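Local coordinates for protein endoglucanase family 5 (Clostridium acetobutylicum ATCC 824, PDB 6PZ7) that probably hydrolyses internal beta-glucosidic linkages of cellulose and related plant polysaccharides, as a broad-specificity endoglucanase of glycoside hydrolase family 5, subfamily 4, at residues Val60-His65 against Ala96-His101; Ala77-Val82 against Ala129-Asp134. All blocks are in the same frame, centred on the assembly; numbering follows the deposited sequence.

Interaction 1: Val60-His65 against Ala96-His101; sequences VSWSSH and AILNTH
Asn99 bonds to the 60-65 loop through two different oxygens. Its backbone O accepts the indole N-H of Trp62, with NE1 to O at 2.9 Å and an N-H...O angle of 170°; the oxygen lies in the indole plane, and the N-H points at one of its lone pairs. Its side-chain OD1 takes the backbone N-H of Val60, again at 2.9 Å (OD1 to N), the donor being tilted out of the amide plane. With CG held between the backbone N and carbonyl carbon (chi1 78°), the Asn99 amide also directs ND2 to His101 ND1 at 3.0 Å, in the imidazole plane, which fixes how that ring is rotated; ND2 has a further acceptor in Gln142. These residues lie where barrel strands 55-58 and 95-99 run out into their C-terminal loops, the end of a TIM barrel that carries the active site in family 5 enzymes. Asp103 OD2 accepts the backbone N-H groups of both Trp62 and His101, tying the two loops together. Around the polar centre, Thr100 CG2 approaches Trp62 CD1 obliquely at 3.6 Å, while its OG1 bonds to Thr143 O. Ser61 OG, hydrogen-bonded to Asp27 O and His102 N, passes His101 CB at 3.7 Å. Farther out, Val60 CG2 meets Leu98 CD1 at 3.7 Å, and the other Val60 methyl, CG1, lies over one face of the Trp62 indole near its rim.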
ATOM      1  N   VAL A  60      -0.469  -8.320  -2.805  1.00  5.93           N
ATOM      2  CA  VAL A  60      -0.563  -9.770  -2.982  1.00  5.51           C
ATOM      3  C   VAL A  60      -1.379 -10.363  -1.849  1.00  5.70           C
ATOM      4  O   VAL A  60      -1.028 -10.198  -0.673  1.00  6.50           O
ATOM      5  CB  VAL A  60       0.808 -10.470  -3.047  1.00  6.55           C
ATOM      6  CG1 VAL A  60       0.623 -11.980  -3.241  1.00  6.82           C
ATOM      7  CG2 VAL A  60       1.654  -9.878  -4.172  1.00  6.66           C
ATOM      8  N   SER A  61      -2.453 -11.061  -2.196  1.00  6.29           N
ATOM      9  CA  SER A  61      -3.250 -11.798  -1.217  1.00  6.81           C
ATOM     10  C   SER A  61      -2.772 -13.242  -1.220  1.00  6.74           C
ATOM     11  O   SER A  61      -2.825 -13.911  -2.256  1.00  8.32           O
ATOM     12  CB  SER A  61      -4.738 -11.706  -1.547  1.00  7.60           C
ATOM     13  OG  SER A  61      -5.181 -10.350  -1.425  1.00  7.59           O
ATOM     14  N   TRP A  62      -2.235 -13.682  -0.096  1.00  6.96           N
ATOM     15  CA  TRP A  62      -1.592 -15.000  -0.029  1.00  7.24           C
ATOM     16  C   TRP A  62      -2.531 -16.114   0.365  1.00  7.43           C
ATOM     17  O   TRP A  62      -2.219 -17.268   0.062  1.00  8.01           O
ATOM     18  CB  TRP A  62      -0.400 -14.914   0.918  1.00  6.42           C
ATOM     19  CG  TRP A  62       0.633 -13.921   0.478  1.00  6.49           C
ATOM     20  CD1 TRP A  62       0.656 -12.590   0.814  1.00  6.54           C
ATOM     21  CD2 TRP A  62       1.744 -14.117  -0.418  1.00  6.41           C
ATOM     22  NE1 TRP A  62       1.724 -11.962   0.199  1.00  6.69           N
ATOM     23  CE2 TRP A  62       2.403 -12.869  -0.569  1.00  6.10           C
ATOM     24  CE3 TRP A  62       2.223 -15.217  -1.140  1.00  7.32           C
ATOM     25  CZ2 TRP A  62       3.522 -12.705  -1.354  1.00  6.57           C
ATOM     26  CZ3 TRP A  62       3.351 -15.056  -1.947  1.00  8.33           C
ATOM     27  CH2 TRP A  62       3.978 -13.806  -2.050  1.00  7.59           C
ATOM     28  N   SER A  63      -3.661 -15.787   0.997  1.00  8.22           N
ATOM     29  CA  SER A  63      -4.514 -16.765   1.673  0.65  9.66           C
ATOM     30  C   SER A  63      -4.800 -18.001   0.829  1.00 10.55           C
ATOM     31  O   SER A  63      -4.695 -19.133   1.322  1.00 12.02           O
ATOM     32  CB  SER A  63      -5.819 -16.073   2.086  0.65 12.45           C
ATOM     33  OG  SER A  63      -6.599 -16.897   2.935  0.65 13.68           O
ATOM     34  N   SER A  64      -5.224 -17.820  -0.413  1.00  8.81           N
ATOM     35  CA  SER A  64      -5.628 -18.897  -1.312  0.59 10.74           C
ATOM     36  C   SER A  64      -4.465 -19.760  -1.767  1.00 10.72           C
ATOM     37  O   SER A  64      -4.698 -20.744  -2.481  1.00 14.36           O
ATOM     38  CB  SER A  64      -6.307 -18.338  -2.580  0.59 10.90           C
ATOM     39  OG  SER A  64      -7.435 -17.549  -2.270  0.59 13.19           O
ATOM     40  N   HIS A  65      -3.246 -19.385  -1.431  1.00  8.39           N
ATOM     41  CA  HIS A  65      -2.027 -20.021  -1.910  1.00  9.62           C
ATOM     42  C   HIS A  65      -1.193 -20.605  -0.787  1.00  8.48           C
ATOM     43  O   HIS A  65      -0.053 -21.005  -1.040  1.00 10.75           O
ATOM     44  CB  HIS A  65      -1.221 -18.981  -2.697  1.00  9.07           C
ATOM     45  CG  HIS A  65      -2.044 -18.237  -3.683  1.00  8.79           C
ATOM     46  ND1 HIS A  65      -2.505 -18.800  -4.854  1.00 10.69           N
ATOM     47  CD2 HIS A  65      -2.574 -16.996  -3.629  1.00  9.54           C
ATOM     48  CE1 HIS A  65      -3.248 -17.916  -5.499  1.00 11.39           C
ATOM     49  NE2 HIS A  65      -3.315 -16.816  -4.775  1.00 10.83           N
ATOM     50  N   ALA A  96       9.633  -1.368  -6.132  1.00  7.19           N
ATOM     51  CA  ALA A  96       8.516  -2.289  -6.023  1.00  6.90           C
ATOM     52  C   ALA A  96       8.193  -2.441  -4.542  1.00  6.45           C
ATOM     53  O   ALA A  96       9.104  -2.671  -3.734  1.00  7.74           O
ATOM     54  CB  ALA A  96       8.864  -3.659  -6.616  1.00  7.64           C
ATOM     55  N   ILE A  97       6.916  -2.333  -4.168  1.00  5.99           N
ATOM     56  CA  ILE A  97       6.442  -2.633  -2.812  1.00  6.02           C
ATOM     57  C   ILE A  97       5.694  -3.949  -2.872  1.00  6.55           C
ATOM     58  O   ILE A  97       4.713  -4.069  -3.614  1.00  7.76           O
ATOM     59  CB  ILE A  97       5.535  -1.516  -2.244  1.00  5.98           C
ATOM     60  CG1 ILE A  97       6.233  -0.164  -2.174  1.00  7.57           C
ATOM     61  CG2 ILE A  97       5.027  -1.950  -0.842  1.00  7.02           C
ATOM     62  CD1 ILE A  97       5.236   0.983  -1.998  1.00  7.48           C
ATOM     63  N   LEU A  98       6.149  -4.947  -2.126  1.00  6.17           N
ATOM     64  CA  LEU A  98       5.534  -6.268  -2.069  1.00  5.82           C
ATOM     65  C   LEU A  98       4.938  -6.443  -0.682  1.00  5.17           C
ATOM     66  O   LEU A  98       5.658  -6.288   0.314  1.00  6.41           O
ATOM     67  CB  LEU A  98       6.596  -7.335  -2.343  1.00  6.77           C
ATOM     68  CG  LEU A  98       6.122  -8.771  -2.252  1.00  6.68           C
ATOM     69  CD1 LEU A  98       5.120  -9.120  -3.312  1.00  9.28           C
ATOM     70  CD2 LEU A  98       7.279  -9.745  -2.317  1.00  8.72           C
ATOM     71  N   ASN A  99       3.655  -6.790  -0.609  1.00  6.27           N
ATOM     72  CA  ASN A  99       2.984  -6.863   0.704  1.00  6.25           C
ATOM     73  C   ASN A  99       2.323  -8.213   0.955  1.00  6.07           C
ATOM     74  O   ASN A  99       2.437  -9.168   0.175  1.00  6.67           O
ATOM     75  CB  ASN A  99       2.001  -5.705   0.908  1.00  6.12           C
ATOM     76  CG  ASN A  99       0.688  -5.867   0.186  1.00  5.76           C
ATOM     77  OD1 ASN A  99       0.433  -6.884  -0.443  1.00  6.60           O
ATOM     78  ND2 ASN A  99      -0.186  -4.863   0.300  1.00  7.14           N
ATOM     79  N   THR A 100       1.640  -8.298   2.119  1.00  6.34           N
ATOM     80  CA  THR A 100       0.464  -9.143   2.274  1.00  5.92           C
ATOM     81  C   THR A 100      -0.759  -8.236   2.218  1.00  6.12           C
ATOM     82  O   THR A 100      -0.698  -7.074   2.625  1.00  6.59           O
ATOM     83  CB  THR A 100       0.470  -9.955   3.577  1.00  6.23           C
ATOM     84  OG1 THR A 100       0.289  -9.104   4.735  1.00  7.14           O
ATOM     85  CG2 THR A 100       1.751 -10.769   3.761  1.00  7.70           C
ATOM     86  N   HIS A 101      -1.874  -8.761   1.691  1.00  6.07           N
ATOM     87  CA  HIS A 101      -3.003  -7.906   1.297  1.00  6.51           C
ATOM     88  C   HIS A 101      -4.258  -8.417   1.962  1.00  7.48           C
ATOM     89  O   HIS A 101      -4.414  -8.247   3.192  1.00  7.56           O
ATOM     90  CB  HIS A 101      -3.063  -7.607  -0.198  1.00  5.97           C
ATOM     91  CG  HIS A 101      -3.746  -6.324  -0.494  1.00  5.53           C
ATOM     92  ND1 HIS A 101      -3.097  -5.115  -0.405  1.00  6.14           N
ATOM     93  CD2 HIS A 101      -5.026  -6.064  -0.863  1.00  6.91           C
ATOM     94  CE1 HIS A 101      -3.970  -4.166  -0.714  1.00  5.97           C
ATOM     95  NE2 HIS A 101      -5.131  -4.721  -1.029  1.00  6.12           N
TER

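Interaction 2: Ala77-Val82 against Ala129-Asp134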
ATOM      1  N   ALA A  77       4.207 -22.241  -7.597  1.00 11.51           N
ATOM      2  CA  ALA A  77       3.820 -21.570  -8.828  1.00 11.88           C
ATOM      3  C   ALA A  77       3.316 -20.163  -8.554  1.00 10.82           C
ATOM      4  O   ALA A  77       3.475 -19.272  -9.391  1.00 10.54           O
ATOM      5  CB  ALA A  77       2.734 -22.371  -9.538  1.00 13.80           C
ATOM      6  N   TRP A  78       2.656 -19.939  -7.430  1.00 10.43           N
ATOM      7  CA  TRP A  78       2.223 -18.594  -7.077  1.00  9.05           C
ATOM      8  C   TRP A  78       3.421 -17.711  -6.801  1.00  9.59           C
ATOM      9  O   TRP A  78       3.481 -16.573  -7.294  1.00  9.39           O
ATOM     10  CB  TRP A  78       1.283 -18.651  -5.879  1.00  9.81           C
ATOM     11  CG  TRP A  78       0.749 -17.308  -5.436  1.00  8.36           C
ATOM     12  CD1 TRP A  78       1.062 -16.652  -4.293  1.00  8.65           C
ATOM     13  CD2 TRP A  78      -0.179 -16.466  -6.127  1.00  9.25           C
ATOM     14  NE1 TRP A  78       0.384 -15.469  -4.208  1.00  8.68           N
ATOM     15  CE2 TRP A  78      -0.400 -15.328  -5.323  1.00  8.91           C
ATOM     16  CE3 TRP A  78      -0.864 -16.586  -7.338  1.00 11.74           C
ATOM     17  CZ2 TRP A  78      -1.287 -14.321  -5.695  1.00 10.06           C
ATOM     18  CZ3 TRP A  78      -1.744 -15.570  -7.707  1.00 13.24           C
ATOM     19  CH2 TRP A  78      -1.944 -14.455  -6.883  1.00 12.14           C
ATOM     20  N   LEU A  79       4.372 -18.181  -5.990  1.00  9.45           N
ATOM     21  CA  LEU A  79       5.574 -17.394  -5.756  1.00 10.34           C
ATOM     22  C   LEU A  79       6.281 -17.075  -7.059  1.00  9.96           C
ATOM     23  O   LEU A  79       6.810 -15.969  -7.237  1.00 10.11           O
ATOM     24  CB  LEU A  79       6.524 -18.119  -4.810  1.00 11.89           C
ATOM     25  CG  LEU A  79       6.297 -17.936  -3.322  1.00 12.90           C
ATOM     26  CD1 LEU A  79       7.100 -18.979  -2.559  1.00 14.36           C
ATOM     27  CD2 LEU A  79       6.635 -16.534  -2.853  1.00 11.66           C
ATOM     28  N   ASN A  80       6.341 -18.032  -7.973  1.00  9.03           N
ATOM     29  CA  ASN A  80       7.005 -17.802  -9.245  1.00  9.37           C
ATOM     30  C   ASN A  80       6.315 -16.678 -10.021  1.00  8.24           C
ATOM     31  O   ASN A  80       6.981 -15.803 -10.605  1.00  8.80           O
ATOM     32  CB  ASN A  80       7.011 -19.074 -10.108  1.00 10.54           C
ATOM     33  CG  ASN A  80       7.956 -20.141  -9.598  1.00 12.38           C
ATOM     34  OD1 ASN A  80       8.831 -19.897  -8.772  1.00 13.62           O
ATOM     35  ND2 ASN A  80       7.785 -21.338 -10.115  1.00 13.61           N
ATOM     36  N   ARG A  81       4.970 -16.666 -10.013  1.00  7.78           N
ATOM     37  CA  ARG A  81       4.226 -15.598 -10.694  1.00  7.68           C
ATOM     38  C   ARG A  81       4.425 -14.255 -10.024  1.00  7.62           C
ATOM     39  O   ARG A  81       4.652 -13.237 -10.706  1.00  7.53           O
ATOM     40  CB  ARG A  81       2.741 -15.945 -10.790  1.00  8.53           C
ATOM     41  CG  ARG A  81       1.921 -14.861 -11.477  1.00  8.83           C
ATOM     42  CD  ARG A  81       2.447 -14.519 -12.874  1.00  8.88           C
ATOM     43  NE  ARG A  81       1.663 -13.393 -13.400  1.00  8.52           N
ATOM     44  CZ  ARG A  81       2.078 -12.584 -14.372  1.00  8.64           C
ATOM     45  NH1 ARG A  81       3.233 -12.756 -14.989  1.00  8.58           N
ATOM     46  NH2 ARG A  81       1.319 -11.542 -14.697  1.00  8.96           N
ATOM     47  N   VAL A  82       4.391 -14.216  -8.698  1.00  7.25           N
ATOM     48  CA  VAL A  82       4.645 -12.967  -7.987  1.00  7.59           C
ATOM     49  C   VAL A  82       6.019 -12.434  -8.379  1.00  7.67           C
ATOM     50  O   VAL A  82       6.189 -11.233  -8.631  1.00  7.86           O
ATOM     51  CB  VAL A  82       4.523 -13.170  -6.462  1.00  7.51           C
ATOM     52  CG1 VAL A  82       4.928 -11.935  -5.718  1.00  7.74           C
ATOM     53  CG2 VAL A  82       3.083 -13.546  -6.074  1.00  8.34           C
ATOM     54  N   ALA A 129      10.086 -13.747   2.363  1.00  7.34           N
ATOM     55  CA  ALA A 129      11.369 -13.078   2.533  1.00  8.24           C
ATOM     56  C   ALA A 129      12.501 -13.912   1.958  1.00  8.36           C
ATOM     57  O   ALA A 129      13.390 -13.378   1.270  1.00  8.87           O
ATOM     58  CB  ALA A 129      11.596 -12.761   4.006  1.00  8.79           C
ATOM     59  N   ASN A 130      12.491 -15.226   2.193  1.00  8.32           N
ATOM     60  CA  ASN A 130      13.541 -16.075   1.643  0.60  8.97           C
ATOM     61  C   ASN A 130      13.577 -16.002   0.121  1.00  8.72           C
ATOM     62  O   ASN A 130      14.658 -15.899  -0.479  1.00  9.45           O
ATOM     63  CB  ASN A 130      13.330 -17.510   2.143  0.60 11.21           C
ATOM     64  CG  ASN A 130      14.306 -18.504   1.543  0.60 14.29           C
ATOM     65  OD1 ASN A 130      13.934 -19.369   0.744  0.60 16.52           O
ATOM     66  ND2 ASN A 130      15.553 -18.370   1.899  0.60 11.57           N
ATOM     67  N   ARG A 131      12.405 -16.059  -0.524  1.00  8.53           N
ATOM     68  CA  ARG A 131      12.374 -16.048  -1.980  0.51  9.44           C
ATOM     69  C   ARG A 131      12.956 -14.755  -2.536  1.00  8.47           C
ATOM     70  O   ARG A 131      13.621 -14.764  -3.589  1.00 10.32           O
ATOM     71  CB  ARG A 131      10.943 -16.248  -2.490  0.51 10.70           C
ATOM     72  CG  ARG A 131      10.783 -16.015  -3.989  0.51 11.91           C
ATOM     73  CD  ARG A 131      11.601 -17.011  -4.819  0.51 16.77           C
ATOM     74  NE  ARG A 131      10.937 -18.312  -4.876  0.51 16.44           N
ATOM     75  CZ  ARG A 131      10.175 -18.735  -5.891  0.51 14.67           C
ATOM     76  NH1 ARG A 131       9.963 -17.966  -6.956  0.51 11.90           N
ATOM     77  NH2 ARG A 131       9.615 -19.940  -5.823  0.51 15.82           N
ATOM     78  N   PHE A 132      12.715 -13.633  -1.860  1.00  8.20           N
ATOM     79  CA  PHE A 132      13.067 -12.313  -2.373  1.00  8.78           C
ATOM     80  C   PHE A 132      14.301 -11.702  -1.711  1.00  7.26           C
ATOM     81  O   PHE A 132      14.589 -10.518  -1.914  1.00  9.31           O
ATOM     82  CB  PHE A 132      11.834 -11.397  -2.255  1.00  9.04           C
ATOM     83  CG  PHE A 132      10.734 -11.758  -3.227  1.00  7.68           C
ATOM     84  CD1 PHE A 132      10.794 -11.278  -4.530  1.00  8.15           C
ATOM     85  CD2 PHE A 132       9.715 -12.601  -2.872  1.00  7.79           C
ATOM     86  CE1 PHE A 132       9.839 -11.658  -5.459  1.00  8.77           C
ATOM     87  CE2 PHE A 132       8.739 -12.953  -3.784  1.00  8.90           C
ATOM     88  CZ  PHE A 132       8.829 -12.498  -5.100  1.00  8.38           C
ATOM     89  N   LYS A 133      15.105 -12.512  -1.034  1.00  8.29           N
ATOM     90  CA  LYS A 133      16.147 -11.988  -0.154  0.57  8.46           C
ATOM     91  C   LYS A 133      17.280 -11.293  -0.902  1.00  8.78           C
ATOM     92  O   LYS A 133      17.965 -10.436  -0.311  1.00 10.27           O
ATOM     93  CB  LYS A 133      16.730 -13.115   0.716  0.57  9.44           C
ATOM     94  CG  LYS A 133      17.549 -14.144  -0.036  0.57 12.02           C
ATOM     95  CD  LYS A 133      17.779 -15.416   0.792  0.57 14.31           C
ATOM     96  CE  LYS A 133      18.531 -15.115   2.069  0.57 18.32           C
ATOM     97  NZ  LYS A 133      18.648 -16.329   2.936  0.57 19.18           N
ATOM     98  N   ASP A 134      17.527 -11.657  -2.160  1.00  8.66           N
ATOM     99  CA  ASP A 134      18.694 -11.145  -2.867  1.00  9.15           C
ATOM    100  C   ASP A 134      18.443  -9.864  -3.655  1.00  9.22           C
ATOM    101  O   ASP A 134      19.379  -9.298  -4.224  1.00 10.36           O
ATOM    102  CB  ASP A 134      19.286 -12.198  -3.794  1.00 10.65           C
ATOM    103  CG  ASP A 134      19.964 -13.344  -3.061  1.00 14.64           C
ATOM    104  OD1 ASP A 134      20.370 -13.201  -1.895  1.00 13.39           O
ATOM    105  OD2 ASP A 134      20.131 -14.383  -3.717  1.00 22.65           O
TER
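In the conformer described here, the guanidinium of Arg131 reaches across from its helix and meets Asn80 end-on, presenting NH1 and NH2 together to the single amide oxygen OD1. The two bonds are similar in length, 2.9 Å from NH1 to OD1 and 3.1 Å from NH2 to OD1. Both are bent, with N-H...O angles of 145° and 137°, as expected when two nearly parallel N-H bonds converge on one oxygen. OD1 lies close to the guanidinium plane, but the amide is turned 41° against that plane; NH1 comes in within the carbonyl plane whereas NH2 is tilted out of it. The arginine gets there by leaving its backbone with CG anti to N and then bending at both chi2 and chi3, which swings the charged end round instead of letting it extend. One face of the same guanidinium rests on Leu79, whose CB is 3.7 Å from Arg131 NH2 and offset toward the rim of the group. Arg131 thus uses its edge for the amide and a flat face for aliphatic carbon, and its side chain also touches Gln76 and Gln83.

Deeper in the interface Phe132 takes over. The Phe132 and Val82 side chains cross at about a right angle, with Val82 CG1 oblique to the ring and 4.0 Å from Phe132 CZ. Leu79 approaches the ring obliquely too, its CD2 being 4.3 Å from Phe132 CE2. Leu98, Leu139 and Phe141 of the underlying strands also touch Phe132, so the ring lies between the two helices and the strands. Such packing, polar at the partly exposed rim and apolar toward the strands, joins the neighbouring outer helices 76-91 and 111-132 of a TIM barrel.

Overall arrangement
The centres of interactions 1 and 2 lie about 11 Å apart, on the same side of the chain's centre. Their segments alternate along the chain: loop 60-65, helix 76-91, strand 95-99 and helix 111-132 follow in order, spanning successive beta-alpha units of the eight-stranded parallel barrel. Interaction 1 is the deeper, its centre about 11 Å from the centre of the chain, against about 19 Å for interaction 2. They touch directly: Trp78 stacks on His65 and meets Trp62 with its plane at about 90°, while Leu98 CD1 packs on Val82 CG1 at 3.7 Å. Helix 76-91 thus packs directly against the 60-65 loop and strand 95-99, linking the two contacts.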